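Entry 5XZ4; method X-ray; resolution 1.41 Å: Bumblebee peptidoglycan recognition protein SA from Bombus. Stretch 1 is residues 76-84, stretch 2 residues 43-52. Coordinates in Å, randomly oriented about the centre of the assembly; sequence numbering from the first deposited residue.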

# COMPACT_ATOMS: atom_id res chain seq x y z
N ILE A 76 3.97 -2.39 -3.07
CA ILE A 76 4.28 -3.73 -3.60
C ILE A 76 5.01 -3.54 -4.94
O ILE A 76 4.46 -2.94 -5.86
CB ILE A 76 3.01 -4.62 -3.82
CG1 ILE A 76 2.10 -4.64 -2.57
CG2 ILE A 76 3.42 -6.03 -4.30
CD1 ILE A 76 2.71 -5.32 -1.36
N GLY A 77 6.23 -4.06 -5.03
CA GLY A 77 6.98 -4.03 -6.29
C GLY A 77 6.73 -5.21 -7.20
O GLY A 77 6.36 -6.31 -6.74
N GLY A 78 6.97 -5.04 -8.50
CA GLY A 78 6.91 -6.15 -9.45
C GLY A 78 8.05 -7.16 -9.27
O GLY A 78 8.04 -8.23 -9.90
N ASP A 79 9.02 -6.81 -8.42
CA ASP A 79 10.03 -7.77 -7.93
C ASP A 79 9.45 -8.75 -6.88
O ASP A 79 10.16 -9.68 -6.46
CB ASP A 79 11.25 -7.02 -7.35
CG ASP A 79 10.91 -6.14 -6.14
OD1 ASP A 79 9.72 -5.97 -5.79
OD2 ASP A 79 11.86 -5.62 -5.51
N GLY A 80 8.20 -8.54 -6.45
CA GLY A 80 7.59 -9.41 -5.46
C GLY A 80 7.88 -9.00 -4.02
O GLY A 80 7.56 -9.76 -3.11
N ASN A 81 8.52 -7.84 -3.82
CA ASN A 81 8.89 -7.35 -2.49
C ASN A 81 7.93 -6.32 -1.95
O ASN A 81 7.25 -5.61 -2.71
CB ASN A 81 10.32 -6.80 -2.51
CG ASN A 81 11.35 -7.89 -2.63
OD1 ASN A 81 11.30 -8.90 -1.91
ND2 ASN A 81 12.28 -7.71 -3.55
N VAL A 82 7.88 -6.26 -0.62
CA VAL A 82 7.11 -5.25 0.11
C VAL A 82 8.08 -4.16 0.59
O VAL A 82 9.09 -4.47 1.22
CB VAL A 82 6.38 -5.88 1.33
CG1 VAL A 82 5.60 -4.82 2.11
CG2 VAL A 82 5.44 -7.00 0.89
N TYR A 83 7.73 -2.91 0.29
CA TYR A 83 8.51 -1.74 0.69
C TYR A 83 7.76 -0.96 1.78
O TYR A 83 6.60 -0.57 1.57
CB TYR A 83 8.78 -0.83 -0.55
CG TYR A 83 9.69 -1.50 -1.55
CD1 TYR A 83 9.21 -2.50 -2.41
CD2 TYR A 83 11.06 -1.19 -1.58
CE1 TYR A 83 10.07 -3.18 -3.28
CE2 TYR A 83 11.92 -1.84 -2.45
CZ TYR A 83 11.45 -2.84 -3.28
OH TYR A 83 12.35 -3.49 -4.10
N GLU A 84 8.40 -0.71 2.91
CA GLU A 84 7.78 0.05 4.00
C GLU A 84 7.77 1.54 3.67
O GLU A 84 8.82 2.10 3.40
CB GLU A 84 8.52 -0.19 5.31
CG GLU A 84 7.89 0.52 6.49
CD GLU A 84 8.79 0.58 7.70
OE1 GLU A 84 10.03 0.71 7.57
OE2 GLU A 84 8.26 0.48 8.82
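Stretch 2 (43-52) ECNTRSECIA

Stretch 2 begins as an extended loop, with phi/psi of -134/145° at Cys-44, and enters a helix that covers residues 47-52 and continues later in the chain. Stretch 1 folds through a type I beta turn from Gly-77 to Gly-80, closed by the 2.9 Å hydrogen bond from Gly-80 N to Gly-77 O, and then runs into the strand 82-84. The helix and this strand point broadly the same way: their N-to-C directions differ by 36°, the signed crossing angle is -36°, and the axes approach no closer than 10.4 Å. The backbones are nearer at the turn, where the CA atoms of Asp-79 and Asn-45 lie 4.7 Å apart and those of Gly-77 and Cys-50 5.7 Å; along strand and helix, the CA atoms of Tyr-83 and Ile-51 are 8.2 Å apart.

Thr-46 sits at the N-cap position, its OG1 accepting from Glu-49 N at 3.2 Å, and the loop before it is held by a 2.9 Å hydrogen bond from Asn-45 N to Glu-49 OE1. A disulfide, Cys-44 SG to Cys-50 SG at 2.1 Å, ties the loop to the helix and faces the turn. Gly-77 CA lies 3.7 Å from Cys-50 SG and 3.9 Å from Cys-44 SG; an ideal CB on Gly-77 would come within 2.7 Å of Cys-50 SG, a clash. Gly-78 is tighter still, with its CA 2.9 Å from Cys-44 O, and a CB there would fall only 2.1 Å from that oxygen. A water links the two backbones, donating to Gly-78 O at 2.8 Å and, weakly, to Asn-45 O at 3.4 Å.

The CA-to-CB bond of Asp-79, in the p rotamer, points toward stretch 2 while the carboxylate organises its own stretch. Asp-79 OD1 accepts from Asn-81 N at 3.0 Å; Asp-79 OD2 accepts from Asn-81 ND2 at 2.9 Å and from Tyr-83 OH at 2.6 Å. The same group packs against the start of the helix, with Asp-79 OD2 3.4 Å from Arg-47 CA and Asp-79 OD1 3.6 Å from Cys-50 SG.

Tyr-83 has the largest covered area of any residue here, 65 Å². Tyr-83 OH lies 3.3 Å from Cys-50 CB and 3.6 Å from Arg-47 O, while Ile-51 CG1 meets the ring edge, 3.8 Å from Tyr-83 CE2. The two stretches bury 379 Å² between them, both sides summed.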

# COMPACT_ATOMS: atom_id res chain seq x y z
N GLU A 43 5.55 0.18 -13.97
CA GLU A 43 5.94 -1.01 -13.19
C GLU A 43 7.46 -1.11 -12.99
O GLU A 43 8.25 -0.46 -13.68
CB GLU A 43 5.40 -2.28 -13.87
CG GLU A 43 3.88 -2.31 -13.90
CD GLU A 43 3.32 -3.55 -14.56
OE1 GLU A 43 2.47 -3.42 -15.46
OE2 GLU A 43 3.72 -4.68 -14.16
N CYS A 44 7.87 -1.91 -12.01
CA CYS A 44 9.28 -2.15 -11.72
C CYS A 44 9.47 -3.65 -11.53
O CYS A 44 8.59 -4.31 -11.00
CB CYS A 44 9.70 -1.36 -10.47
SG CYS A 44 8.81 -1.78 -8.91
N ASN A 45 10.62 -4.18 -11.96
CA ASN A 45 10.79 -5.65 -12.01
C ASN A 45 12.02 -6.20 -11.28
O ASN A 45 12.25 -7.41 -11.29
CB ASN A 45 10.68 -6.14 -13.46
CG ASN A 45 9.25 -6.04 -13.99
OD1 ASN A 45 8.39 -6.86 -13.65
ND2 ASN A 45 8.98 -5.01 -14.79
N THR A 46 12.80 -5.32 -10.66
CA THR A 46 14.00 -5.73 -9.89
C THR A 46 14.04 -4.85 -8.64
O THR A 46 13.45 -3.76 -8.61
CB THR A 46 15.34 -5.51 -10.66
OG1 THR A 46 15.54 -4.11 -10.85
CG2 THR A 46 15.37 -6.25 -12.00
N ARG A 47 14.81 -5.27 -7.66
CA ARG A 47 14.95 -4.53 -6.43
C ARG A 47 15.49 -3.11 -6.70
O ARG A 47 14.96 -2.13 -6.18
CB ARG A 47 15.82 -5.31 -5.47
CG ARG A 47 15.81 -4.80 -4.06
CD ARG A 47 16.42 -5.89 -3.18
NE ARG A 47 16.66 -5.33 -1.87
CZ ARG A 47 16.16 -5.80 -0.74
NH1 ARG A 47 15.37 -6.89 -0.71
NH2 ARG A 47 16.45 -5.16 0.37
N SER A 48 16.51 -2.99 -7.54
CA SER A 48 17.04 -1.66 -7.87
C SER A 48 15.98 -0.73 -8.52
O SER A 48 15.86 0.45 -8.16
CB SER A 48 18.29 -1.81 -8.74
OG SER A 48 18.89 -0.55 -8.90
N GLU A 49 15.18 -1.29 -9.43
CA GLU A 49 14.12 -0.52 -10.10
C GLU A 49 13.03 -0.11 -9.11
O GLU A 49 12.52 1.02 -9.16
CB GLU A 49 13.47 -1.36 -11.20
CG GLU A 49 13.62 -0.84 -12.62
CD GLU A 49 13.36 -1.95 -13.62
OE1 GLU A 49 12.24 -2.48 -13.63
OE2 GLU A 49 14.27 -2.30 -14.41
N CYS A 50 12.63 -1.03 -8.24
CA CYS A 50 11.55 -0.73 -7.29
C CYS A 50 11.99 0.26 -6.21
O CYS A 50 11.22 1.14 -5.82
CB CYS A 50 11.03 -2.02 -6.71
SG CYS A 50 10.17 -3.08 -7.92
N ILE A 51 13.26 0.17 -5.78
CA ILE A 51 13.81 1.18 -4.88
C ILE A 51 13.71 2.57 -5.52
O ILE A 51 13.31 3.53 -4.86
CB ILE A 51 15.29 0.84 -4.48
CG1 ILE A 51 15.30 -0.35 -3.50
CG2 ILE A 51 16.04 2.08 -3.93
CD1 ILE A 51 16.69 -0.94 -3.24
N ALA A 52 14.09 2.66 -6.80
CA ALA A 52 14.03 3.95 -7.50
C ALA A 52 12.61 4.48 -7.58
O ALA A 52 12.37 5.69 -7.40
CB ALA A 52 14.64 3.84 -8.89
O HOH W 1 9.88 -9.89 -11.29